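PDB 5IE2: oxalate--CoA ligase from Arabidopsis thaliana, which is a ligase of the ANL superfamily of AMP-binding enzymes, built from a large N-terminal and a small C-terminal domain, and holds ATP in this model. Local coordinates for residues P55-A60 / D103-L108; S171-R176 / K500-I505. All coordinates share one frame; numbering follows the deposited sequence.

Contact 1 (P55-A60 / D103-L108); sequences PGDVVA and DSKLLL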
loop_
_atom_site.group_PDB
_atom_site.type_symbol
_atom_site.label_atom_id
_atom_site.label_comp_id
_atom_site.label_asym_id
_atom_site.label_seq_id
_atom_site.Cartn_x
_atom_site.Cartn_y
_atom_site.Cartn_z
ATOM N N PRO A 55 27.243 2.572 4.865
ATOM C CA PRO A 55 26.207 3.494 4.376
ATOM C C PRO A 55 25.977 3.343 2.866
ATOM O O PRO A 55 26.936 3.175 2.117
ATOM C CB PRO A 55 26.772 4.895 4.722
ATOM C CG PRO A 55 27.665 4.634 5.961
ATOM C CD PRO A 55 28.290 3.250 5.650
ATOM N N GLY A 56 24.713 3.296 2.441
ATOM C CA GLY A 56 24.391 3.129 1.037
ATOM C C GLY A 56 24.255 1.656 0.628
ATOM O O GLY A 56 23.761 1.379 -0.464
ATOM N N ASP A 57 24.685 0.727 1.473
ATOM C CA ASP A 57 24.493 -0.702 1.110
ATOM C C ASP A 57 22.993 -1.032 1.012
ATOM O O ASP A 57 22.171 -0.440 1.758
ATOM C CB ASP A 57 25.124 -1.671 2.134
ATOM C CG ASP A 57 26.663 -1.778 2.010
ATOM O OD1 ASP A 57 27.237 -1.278 1.008
ATOM O OD2 ASP A 57 27.275 -2.359 2.953
ATOM N N VAL A 58 22.638 -2.001 0.151
ATOM C CA VAL A 58 21.224 -2.465 0.059
ATOM C C VAL A 58 21.096 -3.818 0.744
ATOM O O VAL A 58 21.915 -4.712 0.497
ATOM C CB VAL A 58 20.745 -2.575 -1.404
ATOM C CG1 VAL A 58 19.310 -3.150 -1.466
ATOM C CG2 VAL A 58 20.800 -1.145 -2.063
ATOM N N VAL A 59 20.119 -3.956 1.640
ATOM C CA VAL A 59 19.893 -5.225 2.334
ATOM C C VAL A 59 18.486 -5.712 1.955
ATOM O O VAL A 59 17.522 -5.003 2.157
ATOM C CB VAL A 59 19.997 -5.066 3.854
ATOM C CG1 VAL A 59 19.619 -6.388 4.590
ATOM C CG2 VAL A 59 21.392 -4.586 4.291
ATOM N N ALA A 60 18.382 -6.902 1.398
ATOM C CA ALA A 60 17.068 -7.466 1.023
ATOM C C ALA A 60 16.457 -8.153 2.230
ATOM O O ALA A 60 17.179 -8.708 3.069
ATOM C CB ALA A 60 17.206 -8.484 -0.172
ATOM N N ASP A 103 20.805 -4.517 -6.341
ATOM C CA ASP A 103 22.195 -4.571 -5.840
ATOM C C ASP A 103 22.321 -4.989 -4.364
ATOM O O ASP A 103 23.224 -4.528 -3.627
ATOM C CB ASP A 103 22.891 -3.232 -6.059
ATOM C CG ASP A 103 23.110 -2.951 -7.529
ATOM O OD1 ASP A 103 23.752 -3.811 -8.178
ATOM O OD2 ASP A 103 22.639 -1.894 -8.034
ATOM N N SER A 104 21.427 -5.876 -3.944
ATOM C CA SER A 104 21.466 -6.388 -2.589
ATOM C C SER A 104 22.822 -7.011 -2.230
ATOM O O SER A 104 23.381 -7.773 -3.016
ATOM C CB SER A 104 20.332 -7.431 -2.397
ATOM O OG SER A 104 19.086 -6.743 -2.362
ATOM N N LYS A 105 23.315 -6.700 -1.037
ATOM C CA LYS A 105 24.589 -7.213 -0.514
ATOM C C LYS A 105 24.373 -8.208 0.619
ATOM O O LYS A 105 25.306 -8.843 1.086
ATOM C CB LYS A 105 25.478 -6.058 -0.001
ATOM C CG LYS A 105 26.366 -5.451 -1.099
ATOM C CD LYS A 105 26.727 -3.986 -0.842
ATOM C CE LYS A 105 27.368 -3.350 -2.102
ATOM N NZ LYS A 105 28.348 -4.265 -2.775
ATOM N N LEU A 106 23.147 -8.318 1.090
ATOM C CA LEU A 106 22.806 -9.206 2.218
ATOM C C LEU A 106 21.312 -9.576 2.102
ATOM O O LEU A 106 20.486 -8.723 1.732
ATOM C CB LEU A 106 23.098 -8.501 3.574
ATOM C CG LEU A 106 22.600 -9.185 4.849
ATOM C CD1 LEU A 106 23.333 -10.499 5.079
ATOM C CD2 LEU A 106 22.689 -8.267 6.088
ATOM N N LEU A 107 20.967 -10.809 2.434
ATOM C CA LEU A 107 19.577 -11.271 2.474
ATOM C C LEU A 107 19.227 -11.609 3.911
ATOM O O LEU A 107 19.888 -12.452 4.522
ATOM C CB LEU A 107 19.378 -12.525 1.604
ATOM C CG LEU A 107 17.994 -13.174 1.777
ATOM C CD1 LEU A 107 16.873 -12.235 1.296
ATOM C CD2 LEU A 107 17.978 -14.517 0.999
ATOM N N LEU A 108 18.203 -10.956 4.476
ATOM C CA LEU A 108 17.704 -11.337 5.807
ATOM C C LEU A 108 16.401 -12.121 5.696
ATOM O O LEU A 108 15.520 -11.773 4.883
ATOM C CB LEU A 108 17.430 -10.083 6.668
ATOM C CG LEU A 108 18.646 -9.184 6.921
ATOM C CD1 LEU A 108 18.135 -7.867 7.518
ATOM C CD2 LEU A 108 19.488 -9.949 7.948
HETATM O O HOH W 1 24.347 -2.589 -2.067
#
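The methyl of Ala60 is a small bump held between two neighbours: CB lies 3.4 Å from Ser104 OG on one side and 4.0 Å from Leu107 CD1 nearly opposite. Ser104 OG, turned beside its own backbone N (chi1 -72°), also brushes Val58 CG1, and its polar partner is Ser102 OG. Leu99 of helix 92-101 covers both Ala60 and Ser104. On the other face, Val59 CG1, anti to its backbone N (chi1 174°), fits into the notch between two leucines, with Leu108 CD1 3.6 Å and Leu106 CD2 3.9 Å from it. Val76 of helix 67-78 packs against Val59 and Leu108 there.

Strands 58-61 and 104-110 are parallel neighbours in a mixed sheet, reached through two successive beta-alpha-beta units by way of strand 82-85, whose helices 67-78 and 92-101 cover opposite faces. Ala60 grips its neighbour with both backbone groups: Ala60 N donates to Leu106 O at 2.8 Å, and Leu108 N reaches Ala60 O at 2.8 Å, almost straight at 173°. Before that the chain turns a corner at Lys105. Val58 O takes Lys105 N at 2.9 Å, while Leu106 N is buried without a partner. A water joins Val58 N to Asp103 O beside this corner. At the outer end the Lys105 side chain crosses Asp57 at about a right angle, its CD 3.3 Å from Asp57 OD1; the charged ends do not meet, and Asp57 OD2 instead accepts from Lys54 N.

Contact 2 (S171-R176 / K500-I505); sequences SGTTSR and KIQRRI. With ATP (adenosine-5'-triphosphate), chain C.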
loop_
_atom_site.group_PDB
_atom_site.type_symbol
_atom_site.label_atom_id
_atom_site.label_comp_id
_atom_site.label_asym_id
_atom_site.label_seq_id
_atom_site.Cartn_x
_atom_site.Cartn_y
_atom_site.Cartn_z
ATOM N N SER A 171 3.850 -2.164 -8.764
ATOM C CA SER A 171 3.045 -3.396 -8.833
ATOM C C SER A 171 2.937 -4.074 -10.230
ATOM O O SER A 171 2.456 -5.202 -10.310
ATOM C CB SER A 171 1.627 -3.109 -8.309
ATOM O OG SER A 171 1.635 -2.836 -6.909
ATOM N N GLY A 172 3.365 -3.419 -11.313
ATOM C CA GLY A 172 3.366 -4.057 -12.627
ATOM C C GLY A 172 2.017 -4.006 -13.366
ATOM O O GLY A 172 1.750 -4.748 -14.340
ATOM N N THR A 173 1.163 -3.086 -12.927
ATOM C CA THR A 173 -0.179 -2.977 -13.462
ATOM C C THR A 173 -0.235 -2.533 -14.942
ATOM O O THR A 173 -0.911 -3.168 -15.755
ATOM C CB THR A 173 -1.006 -2.008 -12.590
ATOM O OG1 THR A 173 -0.954 -2.430 -11.209
ATOM C CG2 THR A 173 -2.479 -1.951 -13.083
ATOM N N THR A 174 0.431 -1.442 -15.301
ATOM C CA THR A 174 0.360 -0.965 -16.690
ATOM C C THR A 174 1.717 -1.031 -17.383
ATOM O O THR A 174 1.909 -0.440 -18.449
ATOM C CB THR A 174 -0.209 0.491 -16.821
ATOM O OG1 THR A 174 0.495 1.379 -15.944
ATOM C CG2 THR A 174 -1.688 0.529 -16.487
ATOM N N SER A 175 2.664 -1.713 -16.748
ATOM C CA SER A 175 4.029 -1.795 -17.259
ATOM C C SER A 175 4.769 -2.938 -16.590
ATOM O O SER A 175 4.209 -3.622 -15.726
ATOM C CB SER A 175 4.775 -0.470 -17.044
ATOM O OG SER A 175 4.601 0.392 -18.158
ATOM N N ARG A 176 6.025 -3.129 -16.984
ATOM C CA ARG A 176 6.941 -3.991 -16.234
ATOM C C ARG A 176 7.381 -3.177 -15.015
ATOM O O ARG A 176 7.754 -1.994 -15.186
ATOM C CB ARG A 176 8.154 -4.396 -17.087
ATOM C CG ARG A 176 8.428 -3.424 -18.247
ATOM C CD ARG A 176 9.298 -4.033 -19.334
ATOM N NE ARG A 176 9.263 -3.245 -20.569
ATOM C CZ ARG A 176 8.397 -3.453 -21.562
ATOM N NH1 ARG A 176 7.479 -4.409 -21.456
ATOM N NH2 ARG A 176 8.432 -2.700 -22.657
ATOM N N LYS A 500 -4.814 -6.028 -5.639
ATOM C CA LYS A 500 -5.398 -5.348 -6.810
ATOM C C LYS A 500 -5.764 -6.339 -7.868
ATOM O O LYS A 500 -4.975 -7.225 -8.191
ATOM C CB LYS A 500 -4.434 -4.347 -7.485
ATOM C CG LYS A 500 -3.800 -3.277 -6.637
ATOM C CD LYS A 500 -2.706 -2.540 -7.485
ATOM C CE LYS A 500 -1.869 -1.542 -6.648
ATOM N NZ LYS A 500 -2.375 -0.100 -6.754
ATOM N N ILE A 501 -6.939 -6.189 -8.457
ATOM C CA ILE A 501 -7.264 -7.001 -9.617
ATOM C C ILE A 501 -6.661 -6.262 -10.793
ATOM O O ILE A 501 -6.998 -5.106 -10.980
ATOM C CB ILE A 501 -8.800 -7.151 -9.775
ATOM C CG1 ILE A 501 -9.442 -7.688 -8.478
ATOM C CG2 ILE A 501 -9.156 -7.981 -11.019
ATOM C CD1 ILE A 501 -10.985 -7.454 -8.408
ATOM N N GLN A 502 -5.791 -6.863 -11.591
ATOM C CA GLN A 502 -5.245 -6.096 -12.725
ATOM C C GLN A 502 -6.008 -6.335 -14.018
ATOM O O GLN A 502 -6.160 -7.480 -14.439
ATOM C CB GLN A 502 -3.745 -6.334 -12.935
ATOM C CG GLN A 502 -2.936 -6.395 -11.643
ATOM C CD GLN A 502 -1.437 -6.267 -11.881
ATOM O OE1 GLN A 502 -0.870 -6.959 -12.730
ATOM N NE2 GLN A 502 -0.791 -5.380 -11.132
ATOM N N ARG A 503 -6.497 -5.253 -14.632
ATOM C CA ARG A 503 -7.457 -5.388 -15.719
ATOM C C ARG A 503 -6.822 -6.033 -16.943
ATOM O O ARG A 503 -7.475 -6.815 -17.614
ATOM C CB ARG A 503 -8.029 -4.035 -16.161
ATOM C CG ARG A 503 -8.247 -3.042 -15.070
ATOM C CD ARG A 503 -8.894 -1.788 -15.607
ATOM N NE ARG A 503 -10.244 -1.938 -15.153
ATOM C CZ ARG A 503 -10.762 -1.431 -14.046
ATOM N NH1 ARG A 503 -10.104 -0.559 -13.292
ATOM N NH2 ARG A 503 -12.015 -1.748 -13.773
ATOM N N ARG A 504 -5.541 -5.786 -17.199
ATOM C CA ARG A 504 -4.918 -6.390 -18.381
ATOM C C ARG A 504 -4.851 -7.917 -18.279
ATOM O O ARG A 504 -5.107 -8.634 -19.246
ATOM C CB ARG A 504 -3.510 -5.824 -18.594
ATOM C CG ARG A 504 -3.500 -4.439 -19.211
ATOM C CD ARG A 504 -2.085 -3.835 -19.294
ATOM N NE ARG A 504 -2.031 -2.738 -20.275
ATOM C CZ ARG A 504 -0.991 -1.925 -20.467
ATOM N NH1 ARG A 504 0.122 -2.085 -19.771
ATOM N NH2 ARG A 504 -1.054 -0.963 -21.377
ATOM N N ILE A 505 -4.600 -8.408 -17.076
ATOM C CA ILE A 505 -4.546 -9.846 -16.854
ATOM C C ILE A 505 -5.922 -10.478 -17.033
ATOM O O ILE A 505 -6.057 -11.550 -17.632
ATOM C CB ILE A 505 -4.020 -10.180 -15.463
ATOM C CG1 ILE A 505 -2.514 -10.029 -15.446
ATOM C CG2 ILE A 505 -4.400 -11.601 -15.059
ATOM C CD1 ILE A 505 -2.073 -8.615 -15.336
HETATM P PG ATP C . 2.758 -0.004 -12.103
HETATM O O1G ATP C . 1.861 0.178 -13.327
HETATM O O2G ATP C . 3.820 -1.027 -12.298
HETATM O O3G ATP C . 3.329 1.331 -11.630
HETATM P PB ATP C . 0.805 0.315 -10.000
HETATM O O1B ATP C . -0.394 -0.508 -9.583
HETATM O O2B ATP C . 0.634 1.616 -10.700
HETATM O O3B ATP C . 1.854 -0.592 -10.877
HETATM P PA ATP C . 1.253 1.151 -7.203
HETATM O O1A ATP C . 2.250 2.263 -6.904
HETATM O O2A ATP C . 1.139 -0.001 -6.283
HETATM O O3A ATP C . 1.673 0.529 -8.631
HETATM O "O5'" ATP C . -0.174 1.815 -7.497
HETATM C "C5'" ATP C . -0.407 3.243 -7.583
HETATM C "C4'" ATP C . -1.614 3.426 -8.519
HETATM O "O4'" ATP C . -2.794 2.919 -7.866
HETATM C "C3'" ATP C . -1.966 4.866 -8.728
HETATM O "O3'" ATP C . -1.133 5.423 -9.743
HETATM C "C2'" ATP C . -3.420 4.803 -9.148
HETATM O "O2'" ATP C . -3.498 4.336 -10.504
HETATM C "C1'" ATP C . -3.915 3.671 -8.295
HETATM N N9 ATP C . -4.625 4.138 -7.081
HETATM C C8 ATP C . -4.136 4.327 -5.848
HETATM N N7 ATP C . -5.146 4.739 -5.021
HETATM C C5 ATP C . -6.291 4.777 -5.777
HETATM C C6 ATP C . -7.713 5.104 -5.523
HETATM N N6 ATP C . -8.127 5.428 -4.253
HETATM N N1 ATP C . -8.557 5.005 -6.576
HETATM C C2 ATP C . -8.143 4.636 -7.810
HETATM N N3 ATP C . -6.857 4.329 -8.120
HETATM C C4 ATP C . -5.929 4.385 -7.122
HETATM O O HOH W 2 -3.962 -3.192 -16.161
#
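Three side chains from 500-505 reach toward the loop 171-176, each to a different level of it: Lys500 beside Ser171, Gln502 against Thr173, Arg504 at Thr174. Gln502, extended beyond CG, crosses Thr173 obliquely and brings NE2 within 3.0 Å of Thr173 OG1, but the angle is too poor for a hydrogen bond. The amide instead donates weakly to Ser171 O, with NE2 3.4 Å from that oxygen. Thr173 OG1 spends its proton on the ligand, meeting ATP O1B at 2.6 Å, and Ser171 OG likewise donates to ATP O2A at 2.9 Å.

The SGTTS sequence is the phosphate-binding loop of the ANL superfamily, which wraps the triphosphate with backbone N-H groups as well as hydroxyls. Gly172 N lies 2.6 Å from ATP O2G, and Thr174 N meets ATP O1G at 2.9 Å, nearly straight at 173°. Gly172 has a positive phi, a conformation suited to glycine.

Lys500 comes in from the C-terminal part, its chain extended until a bend at chi4 (-97°) swings NZ to ATP O5', 3.0 Å away. NZ also donates to Ser289 O, and the charge probably offsets some of the phosphates' negative potential. Its CE passes alongside Ser171 OG. Two residues further on, Gln502 is the N-cap of helix 503-510, and Arg504 stretches back from that helix's first turn. Its NH1 meets Thr174 O edge-on at 2.8 Å, a weak bond bent to 125°. Ser175 OG donates to the same carbonyl from above its plane. A water between Thr173 O and Arg504 N fills in the polar seam, while Arg503 turns away to a salt bridge with Asp427.

The two contacts do not touch: their centres are 28 Å apart and their nearest atoms about 16 Å. Contact 1 closes before contact 2 opens along the chain, so neither encloses the other. Contact 1 pairs two strands inside the N-terminal part, 22 Å from the centre of the chain, and is largely buried. Contact 2, 15 Å from that centre, bridges much more sequence, bringing 500-505 from the C-terminal part onto a loop of the N-terminal part. The ATP lies in contact 2, where Arg409 and His214 are among its further hydrogen-bond partners; contact 1 holds none of the residues that line the ATP pocket.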